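Local coordinates for protein cytochrome P450 RhF (Acinetobacter radioresistens, PDB 6RO8) that probably inserts oxygen into organic substrates as a heme-thiolate monooxygenase, here the heme domain of a longer protein that also carries reductase-type and 2Fe-2S ferredoxin domains, at residues A[86-91]-A[113-118]; A[160-165]-A[425-430]; A[172-177]-A[185-190]. All coordinates share one frame; numbering follows the deposited sequence.

In the fold
From the N terminus, interaction 1 comes first: it closes the excursion that leaves strand 82-83, runs through helix 96-104 and returns at the heme edge before helix 121-127. Interaction 2 opens later, at strand 160-162, and closes only at strand 427-429, so it spans most of the remaining domain and brings the C-terminal part of the chain back to strand 160-162. Interaction 3, a short closure between helices 170-179 and 187-202, falls within that span. Interactions 2 and 3 touch through Gln165 and Gln188, whereas interactions 1 and 2 lie on opposite sides of the chain's centre, with centres about 35 Å apart.

Interaction 1 (A[86-91]-A[113-118]); sequences NALEKL and LVNEDE. With HEM (protoporphyrin IX containing Fe), chain B; HIS (histidine), chain C.
The carboxamide of Asn115 presents one face to Leu88, whose CD1 stands almost straight above it, 3.8 Å from Asn115 CG and 3.7 Å from ND2; the two side chains cross at about a right angle. At the rim of the same amide the roles are polar. Asn115 ND2 donates to water 1, which lies close to the amide plane at 2.7 Å from ND2 and also accepts from Leu88 N, while OD1 is taken by Thr112 N. Both ends of the amide are therefore engaged, which fixes its rotation under the leucine. A second flat group, the imidazole of the bound histidine, has Val114 over one face: CG1 sits above the ring near its centre, 3.7 Å from NE2, with CB displaced toward CE1. This ring stands nearly perpendicular to the porphyrin, on the side of the heme where water 2 binds the iron at 2.3 Å.

Both segments belong to the stretch that in the P450 fold joins helices B and C and covers the distal heme pocket; the axial ligand Cys381 approaches from the other side. A type I turn from Leu113 to Glu116, closed by Glu116 N bonding to Leu113 O, carries Val114 into that pocket.

The two methyls of Val114 divide the work. CG1, between the backbone N and the carbonyl carbon (chi1 74°), faces the histidine and also meets Leu88 CD1 at 3.8 Å; CG2, anti to the backbone N, reaches the porphyrin periphery, 3.8 Å from the heme meso carbon CHA. Behind this layer Ala87 CB packs at 4.0 Å against Asn115 CB, where the backbones come nearest, and Trp320 of strand 320-324 touches both Ala87 and Val114.

Interaction 2 (A[160-165]-A[425-430]); sequences RADLVQ and ALWTEW
Arg160, Trp427 and Asp162 give up the most surface, and all three side chains lie on the same face of an antiparallel pairing. Arg160 runs side by side with Glu429, Arg160 CG lying 3.5 Å from Glu429 CB. Their charged groups, planes 42° apart, stay beyond a salt bridge, with Arg160 NE 4.1 Å from Glu429 OE1. The Trp427 indole folds over the neighbouring strand: Asp162 CB sits over one face, 3.6 Å from the centroid of the six-membered ring, a CH-pi contact. With CG anti to the backbone N (chi1 157°), the Asp162 carboxylate extends past the indole to Leu426, whose N bonds OD1 at 2.9 Å, almost straight (174°) but from above the carboxylate plane. The same OD1 caps the following helix through a weak bond from Val164 N.

Between the Arg160-Glu429 and Asp162-Trp427 pairs, Ala161 and Thr428 form the hydrogen-bonded one, Ala161 N to Thr428 O at 3.0 Å and a weaker return bond. In this small sheet of the P450 fold, strand 427-429 lies between 160-162 and 406-407. Two N-H groups converge on Asp162 OD1, tying the residue before strand 427-429 to the start of helix 163-168, consistent with an ionised carboxylate.

Interaction 3 (A[172-177]-A[185-190]); sequences PLMVAL and DDMQEL
The backbones stay well apart, with CA atoms 8.0 Å between Leu173 and Met187 and 9.6 Å between Leu177 and Asp185, so side chains alone bridge helix 170-179 and the start of helix 187-202. Met187 does most of this. Its chain bends at chi2 (-106°), where SD is set, and again at chi3 (-69°), which places CE. SD then rests 3.5 Å from Leu173 CD2 and 4.0 Å from Leu177 CD1, touching two residues one helical turn apart. CE carries on to Met174, 3.6 Å from its CG, and the two methionines cross at about a right angle. Leu173 and Met187 run antiparallel alongside one another, so that CD2 of the leucine meets both SD and CE.

One turn on, Leu190 meets Leu177 tip to tip, CD1 to CD1 at 4.1 Å, and its CB lies near Leu173 CD2. Val175 packs against helices 134-155 and 384-401, Pro172 against the latter, and Met174 also touches helix 134-155. Asp186 takes the N-cap position of helix 187-202. Apolar packing of this kind, with the side chain of Leu177 about 11 Å from the heme, joins what correspond to helices E and F of the cytochrome P450 fold.

Interaction 1 (A[86-91]-A[113-118])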
# COMPACT_ATOMS: atom_id res chain seq x y z
N ASN A 86 -1.84 0.36 -15.70
CA ASN A 86 -2.79 -0.52 -15.05
C ASN A 86 -2.67 -0.53 -13.52
O ASN A 86 -3.39 -1.30 -12.88
CB ASN A 86 -2.62 -1.95 -15.58
CG ASN A 86 -1.27 -2.54 -15.24
OD1 ASN A 86 -0.29 -1.81 -15.00
ND2 ASN A 86 -1.20 -3.86 -15.17
N ALA A 87 -1.81 0.30 -12.92
CA ALA A 87 -1.56 0.17 -11.48
C ALA A 87 -2.82 0.39 -10.65
O ALA A 87 -2.92 -0.13 -9.54
CB ALA A 87 -0.45 1.13 -11.03
N LEU A 88 -3.78 1.17 -11.16
CA LEU A 88 -5.04 1.39 -10.44
C LEU A 88 -6.24 0.85 -11.21
O LEU A 88 -7.39 1.16 -10.88
CB LEU A 88 -5.23 2.87 -10.14
CG LEU A 88 -4.16 3.55 -9.28
CD1 LEU A 88 -4.45 5.04 -9.25
CD2 LEU A 88 -4.07 2.94 -7.83
N GLU A 89 -5.97 0.02 -12.22
CA GLU A 89 -7.02 -0.58 -13.03
C GLU A 89 -7.80 -1.62 -12.24
O GLU A 89 -7.25 -2.35 -11.41
CB GLU A 89 -6.36 -1.19 -14.25
CG GLU A 89 -7.24 -1.98 -15.20
CD GLU A 89 -6.39 -2.65 -16.25
OE1 GLU A 89 -5.98 -3.80 -16.04
OE2 GLU A 89 -6.09 -1.99 -17.26
N LYS A 90 -9.10 -1.70 -12.52
CA LYS A 90 -9.94 -2.61 -11.76
C LYS A 90 -9.63 -4.05 -12.17
O LYS A 90 -9.62 -4.39 -13.35
CB LYS A 90 -11.42 -2.30 -11.97
CG LYS A 90 -12.31 -3.26 -11.20
CD LYS A 90 -13.78 -2.88 -11.17
CE LYS A 90 -14.59 -3.78 -10.22
NZ LYS A 90 -14.82 -5.20 -10.64
N LEU A 91 -9.36 -4.89 -11.18
CA LEU A 91 -8.84 -6.21 -11.47
C LEU A 91 -9.85 -7.04 -12.24
O LEU A 91 -9.58 -7.52 -13.35
CB LEU A 91 -8.43 -6.90 -10.18
CG LEU A 91 -7.67 -8.19 -10.38
CD1 LEU A 91 -6.31 -7.87 -10.99
CD2 LEU A 91 -7.51 -8.81 -9.02
N LEU A 113 -0.55 9.99 -10.16
CA LEU A 113 0.90 9.85 -10.26
C LEU A 113 1.32 8.40 -10.43
O LEU A 113 2.12 8.09 -11.31
CB LEU A 113 1.58 10.45 -9.03
CG LEU A 113 1.75 11.96 -9.01
CD1 LEU A 113 2.51 12.39 -7.76
CD2 LEU A 113 2.47 12.43 -10.25
N VAL A 114 0.76 7.50 -9.61
CA VAL A 114 1.31 6.15 -9.52
C VAL A 114 1.03 5.38 -10.80
O VAL A 114 1.77 4.46 -11.14
CB VAL A 114 0.77 5.42 -8.27
CG1 VAL A 114 -0.69 5.00 -8.47
CG2 VAL A 114 1.69 4.24 -7.87
N ASN A 115 -0.02 5.75 -11.53
CA ASN A 115 -0.39 5.09 -12.77
C ASN A 115 -0.26 6.00 -13.98
O ASN A 115 -0.77 5.67 -15.06
CB ASN A 115 -1.82 4.53 -12.69
CG ASN A 115 -2.89 5.62 -12.64
OD1 ASN A 115 -2.63 6.78 -12.31
ND2 ASN A 115 -4.12 5.23 -12.98
N GLU A 116 0.40 7.15 -13.84
CA GLU A 116 0.68 7.98 -14.99
C GLU A 116 1.93 7.47 -15.69
O GLU A 116 2.83 6.91 -15.07
CB GLU A 116 0.85 9.45 -14.61
CG GLU A 116 1.04 10.38 -15.83
CD GLU A 116 -0.16 10.41 -16.75
OE1 GLU A 116 -1.02 11.29 -16.59
OE2 GLU A 116 -0.23 9.56 -17.66
N ASP A 117 1.96 7.64 -17.00
CA ASP A 117 2.77 6.77 -17.81
C ASP A 117 4.04 7.40 -18.33
O ASP A 117 4.95 6.67 -18.76
CB ASP A 117 1.96 6.29 -19.01
CG ASP A 117 2.27 4.90 -19.35
OD1 ASP A 117 3.41 4.67 -19.81
OD2 ASP A 117 1.41 4.04 -19.10
N GLU A 118 4.14 8.69 -18.30
CA GLU A 118 4.66 9.26 -19.51
C GLU A 118 6.17 9.39 -19.55
O GLU A 118 6.86 9.06 -18.57
CB GLU A 118 4.03 10.64 -19.71
CG GLU A 118 3.80 11.08 -21.15
CD GLU A 118 2.39 10.83 -21.62
OE1 GLU A 118 2.20 10.20 -22.68
OE2 GLU A 118 1.45 11.25 -20.91
CHA HEM B . 3.91 5.06 -4.91
CHB HEM B . 3.79 1.74 -1.35
CHC HEM B . 2.60 5.15 1.92
CHD HEM B . 2.27 8.32 -1.74
C1A HEM B . 3.97 3.85 -4.25
C2A HEM B . 4.25 2.55 -4.83
C3A HEM B . 4.21 1.65 -3.86
C4A HEM B . 3.91 2.32 -2.61
CMA HEM B . 4.46 0.13 -4.05
CAA HEM B . 4.55 2.25 -6.31
CBA HEM B . 6.06 2.16 -6.45
CGA HEM B . 6.47 1.96 -7.88
O1A HEM B . 5.59 1.86 -8.77
O2A HEM B . 7.70 1.90 -8.13
C1B HEM B . 3.55 2.38 -0.16
C2B HEM B . 3.66 1.77 1.15
C3B HEM B . 3.31 2.71 2.07
C4B HEM B . 2.98 3.94 1.35
CMB HEM B . 4.09 0.30 1.39
CAB HEM B . 3.27 2.63 3.61
CBB HEM B . 3.77 1.64 4.34
C1C HEM B . 2.40 6.32 1.22
C2C HEM B . 1.99 7.61 1.75
C3C HEM B . 1.91 8.47 0.71
C4C HEM B . 2.26 7.76 -0.49
CMC HEM B . 1.71 7.88 3.24
CAC HEM B . 1.53 9.97 0.63
CBC HEM B . 1.16 10.68 1.71
C1D HEM B . 2.65 7.73 -2.91
C2D HEM B . 2.67 8.36 -4.21
C3D HEM B . 3.13 7.48 -5.09
C4D HEM B . 3.42 6.23 -4.38
CMD HEM B . 2.23 9.81 -4.54
CAD HEM B . 3.29 7.75 -6.60
CBD HEM B . 4.64 8.35 -6.94
CGD HEM B . 4.91 8.16 -8.42
O1D HEM B . 4.04 7.59 -9.11
O2D HEM B . 5.99 8.56 -8.92
NA HEM B . 3.75 3.67 -2.90
NB HEM B . 3.14 3.69 0.00
NC HEM B . 2.55 6.45 -0.15
ND HEM B . 3.12 6.43 -3.05
FE HEM B . 3.14 5.09 -1.50
N HIS C . -2.65 2.80 -3.05
CA HIS C . -1.28 2.37 -2.80
C HIS C . -0.80 2.85 -1.43
O HIS C . 0.39 2.68 -1.10
CB HIS C . -0.34 2.88 -3.90
CG HIS C . -0.64 4.28 -4.34
ND1 HIS C . 0.33 5.26 -4.40
CD2 HIS C . -1.79 4.86 -4.75
CE1 HIS C . -0.21 6.39 -4.82
NE2 HIS C . -1.49 6.17 -5.04
OXT HIS C . -1.57 3.42 -0.65
O HOH W 1 -4.42 2.54 -13.15
O HOH W 2 0.96 4.61 -2.09

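Interaction 2 (A[160-165]-A[425-430])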
# COMPACT_ATOMS: atom_id res chain seq x y z
N ARG A 160 -6.55 -5.04 27.91
CA ARG A 160 -6.38 -5.47 26.54
C ARG A 160 -6.94 -4.39 25.63
O ARG A 160 -7.62 -3.46 26.08
CB ARG A 160 -7.09 -6.80 26.25
CG ARG A 160 -6.59 -7.98 27.05
CD ARG A 160 -6.91 -9.30 26.37
NE ARG A 160 -7.98 -10.01 27.06
CZ ARG A 160 -9.27 -9.80 26.84
NH1 ARG A 160 -9.65 -8.89 25.95
NH2 ARG A 160 -10.19 -10.49 27.52
N ALA A 161 -6.68 -4.54 24.33
CA ALA A 161 -7.20 -3.63 23.32
C ALA A 161 -6.91 -4.24 21.96
O ALA A 161 -6.07 -5.13 21.83
CB ALA A 161 -6.57 -2.23 23.43
N ASP A 162 -7.65 -3.77 20.96
CA ASP A 162 -7.37 -4.09 19.57
C ASP A 162 -6.72 -2.83 19.01
O ASP A 162 -7.40 -1.83 18.75
CB ASP A 162 -8.64 -4.51 18.84
CG ASP A 162 -8.57 -4.33 17.33
OD1 ASP A 162 -7.47 -4.37 16.74
OD2 ASP A 162 -9.64 -4.12 16.74
N LEU A 163 -5.39 -2.86 18.87
CA LEU A 163 -4.67 -1.66 18.47
C LEU A 163 -5.19 -1.10 17.17
O LEU A 163 -5.13 0.12 16.96
CB LEU A 163 -3.17 -1.95 18.34
CG LEU A 163 -2.51 -2.44 19.63
CD1 LEU A 163 -0.99 -2.61 19.49
CD2 LEU A 163 -2.86 -1.56 20.83
N VAL A 164 -5.71 -1.95 16.28
CA VAL A 164 -6.26 -1.45 15.02
C VAL A 164 -7.35 -0.43 15.31
O VAL A 164 -7.29 0.72 14.85
CB VAL A 164 -6.78 -2.61 14.15
CG1 VAL A 164 -7.53 -2.05 12.94
CG2 VAL A 164 -5.64 -3.51 13.69
N GLN A 165 -8.33 -0.83 16.12
CA GLN A 165 -9.45 0.05 16.42
C GLN A 165 -9.07 1.19 17.37
O GLN A 165 -9.69 2.25 17.30
CB GLN A 165 -10.62 -0.76 16.99
CG GLN A 165 -11.97 -0.16 16.63
CD GLN A 165 -12.09 0.25 15.16
OE1 GLN A 165 -12.53 1.37 14.85
NE2 GLN A 165 -11.69 -0.65 14.24
N ALA A 425 -7.75 -7.05 12.75
CA ALA A 425 -7.63 -6.77 14.17
C ALA A 425 -6.22 -7.12 14.64
O ALA A 425 -5.52 -7.93 14.02
CB ALA A 425 -8.67 -7.55 14.98
N LEU A 426 -5.80 -6.48 15.74
CA LEU A 426 -4.52 -6.76 16.39
C LEU A 426 -4.77 -6.78 17.90
O LEU A 426 -4.54 -5.79 18.60
CB LEU A 426 -3.45 -5.74 15.99
CG LEU A 426 -2.00 -6.18 16.25
CD1 LEU A 426 -1.61 -7.38 15.38
CD2 LEU A 426 -1.01 -5.04 16.07
N TRP A 427 -5.24 -7.92 18.41
CA TRP A 427 -5.60 -8.02 19.82
C TRP A 427 -4.36 -8.28 20.68
O TRP A 427 -3.49 -9.08 20.34
CB TRP A 427 -6.65 -9.11 20.03
CG TRP A 427 -8.03 -8.56 19.82
CD1 TRP A 427 -8.83 -8.76 18.74
CD2 TRP A 427 -8.74 -7.68 20.69
NE1 TRP A 427 -10.01 -8.07 18.89
CE2 TRP A 427 -9.98 -7.40 20.09
CE3 TRP A 427 -8.46 -7.12 21.94
CZ2 TRP A 427 -10.93 -6.58 20.68
CZ3 TRP A 427 -9.40 -6.29 22.52
CH2 TRP A 427 -10.61 -6.03 21.90
N THR A 428 -4.31 -7.60 21.82
CA THR A 428 -3.04 -7.36 22.49
C THR A 428 -3.31 -7.03 23.96
O THR A 428 -4.34 -6.44 24.29
CB THR A 428 -2.29 -6.24 21.78
OG1 THR A 428 -1.11 -5.90 22.50
CG2 THR A 428 -3.16 -5.04 21.68
N GLU A 429 -2.39 -7.44 24.84
CA GLU A 429 -2.65 -7.39 26.27
C GLU A 429 -1.38 -7.04 27.05
O GLU A 429 -0.26 -7.17 26.54
CB GLU A 429 -3.18 -8.72 26.80
CG GLU A 429 -2.31 -9.91 26.44
CD GLU A 429 -2.92 -11.23 26.90
OE1 GLU A 429 -4.07 -11.20 27.38
OE2 GLU A 429 -2.26 -12.28 26.78
N TRP A 430 -1.57 -6.63 28.30
CA TRP A 430 -0.46 -6.22 29.18
C TRP A 430 -0.96 -6.09 30.62
O TRP A 430 -2.07 -6.52 30.96
CB TRP A 430 0.16 -4.91 28.70
CG TRP A 430 -0.75 -3.68 28.77
CD1 TRP A 430 -0.66 -2.65 29.65
CD2 TRP A 430 -1.84 -3.35 27.88
NE1 TRP A 430 -1.62 -1.70 29.38
CE2 TRP A 430 -2.36 -2.11 28.31
CE3 TRP A 430 -2.43 -3.98 26.78
CZ2 TRP A 430 -3.44 -1.49 27.66
CZ3 TRP A 430 -3.50 -3.37 26.15
CH2 TRP A 430 -3.99 -2.14 26.59

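Interaction 3 (A[172-177]-A[185-190])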
# COMPACT_ATOMS: atom_id res chain seq x y z
N PRO A 172 -3.13 7.22 11.18
CA PRO A 172 -2.64 7.46 9.81
C PRO A 172 -3.64 8.22 8.97
O PRO A 172 -3.23 9.09 8.19
CB PRO A 172 -2.40 6.04 9.27
CG PRO A 172 -2.21 5.23 10.47
CD PRO A 172 -3.15 5.78 11.48
N LEU A 173 -4.93 7.92 9.13
CA LEU A 173 -5.97 8.68 8.43
C LEU A 173 -5.89 10.16 8.78
O LEU A 173 -5.79 11.01 7.89
CB LEU A 173 -7.35 8.12 8.79
CG LEU A 173 -8.51 8.91 8.16
CD1 LEU A 173 -8.34 8.97 6.64
CD2 LEU A 173 -9.88 8.32 8.52
N MET A 174 -5.90 10.49 10.07
CA MET A 174 -5.83 11.88 10.49
C MET A 174 -4.57 12.56 9.98
O MET A 174 -4.62 13.70 9.49
CB MET A 174 -5.88 11.97 12.00
CG MET A 174 -7.25 12.09 12.56
SD MET A 174 -7.04 11.91 14.33
CE MET A 174 -7.29 10.15 14.52
N VAL A 175 -3.43 11.90 10.11
CA VAL A 175 -2.18 12.45 9.59
C VAL A 175 -2.33 12.77 8.10
O VAL A 175 -2.00 13.87 7.64
CB VAL A 175 -1.02 11.48 9.89
CG1 VAL A 175 0.24 11.90 9.18
CG2 VAL A 175 -0.80 11.39 11.41
N ALA A 176 -2.90 11.81 7.35
CA ALA A 176 -3.07 12.00 5.91
C ALA A 176 -3.91 13.24 5.60
O ALA A 176 -3.47 14.13 4.86
CB ALA A 176 -3.71 10.76 5.29
N LEU A 177 -5.13 13.29 6.13
CA LEU A 177 -5.97 14.47 5.98
C LEU A 177 -5.18 15.74 6.26
O LEU A 177 -5.25 16.70 5.49
CB LEU A 177 -7.18 14.39 6.91
CG LEU A 177 -8.07 13.20 6.64
CD1 LEU A 177 -9.12 13.10 7.73
CD2 LEU A 177 -8.69 13.41 5.30
N ASP A 185 -13.75 14.97 8.44
CA ASP A 185 -15.12 14.84 8.93
C ASP A 185 -15.36 13.38 9.26
O ASP A 185 -14.50 12.75 9.90
CB ASP A 185 -16.15 15.38 7.93
CG ASP A 185 -15.95 14.88 6.53
OD1 ASP A 185 -14.89 14.29 6.25
OD2 ASP A 185 -16.85 15.12 5.70
N ASP A 186 -16.50 12.82 8.85
CA ASP A 186 -16.84 11.46 9.25
C ASP A 186 -15.72 10.50 8.86
O ASP A 186 -15.45 10.27 7.68
CB ASP A 186 -18.17 11.03 8.64
CG ASP A 186 -18.83 9.89 9.42
OD1 ASP A 186 -18.15 9.26 10.26
OD2 ASP A 186 -20.03 9.63 9.19
N MET A 187 -15.04 9.95 9.87
CA MET A 187 -13.89 9.11 9.60
C MET A 187 -14.29 7.67 9.35
O MET A 187 -13.60 6.97 8.60
CB MET A 187 -12.92 9.19 10.77
CG MET A 187 -12.56 10.60 11.10
SD MET A 187 -10.90 10.98 10.55
CE MET A 187 -9.99 9.96 11.70
N GLN A 188 -15.38 7.21 9.97
CA GLN A 188 -15.90 5.92 9.59
C GLN A 188 -16.42 5.95 8.15
O GLN A 188 -16.31 4.95 7.43
CB GLN A 188 -16.99 5.47 10.57
CG GLN A 188 -16.45 4.84 11.86
CD GLN A 188 -15.60 3.58 11.64
OE1 GLN A 188 -15.70 2.91 10.60
NE2 GLN A 188 -14.75 3.24 12.62
N GLU A 189 -16.94 7.10 7.71
CA GLU A 189 -17.36 7.24 6.32
C GLU A 189 -16.15 7.29 5.39
O GLU A 189 -16.14 6.65 4.33
CB GLU A 189 -18.22 8.48 6.16
CG GLU A 189 -19.22 8.40 5.02
CD GLU A 189 -20.30 7.35 5.24
OE1 GLU A 189 -20.46 6.86 6.39
OE2 GLU A 189 -21.01 7.01 4.26
N LEU A 190 -15.13 8.07 5.76
CA LEU A 190 -13.89 8.06 5.00
C LEU A 190 -13.32 6.66 4.94
O LEU A 190 -12.78 6.24 3.90
CB LEU A 190 -12.88 9.00 5.63
CG LEU A 190 -13.03 10.43 5.13
CD1 LEU A 190 -12.48 11.40 6.15
CD2 LEU A 190 -12.30 10.55 3.82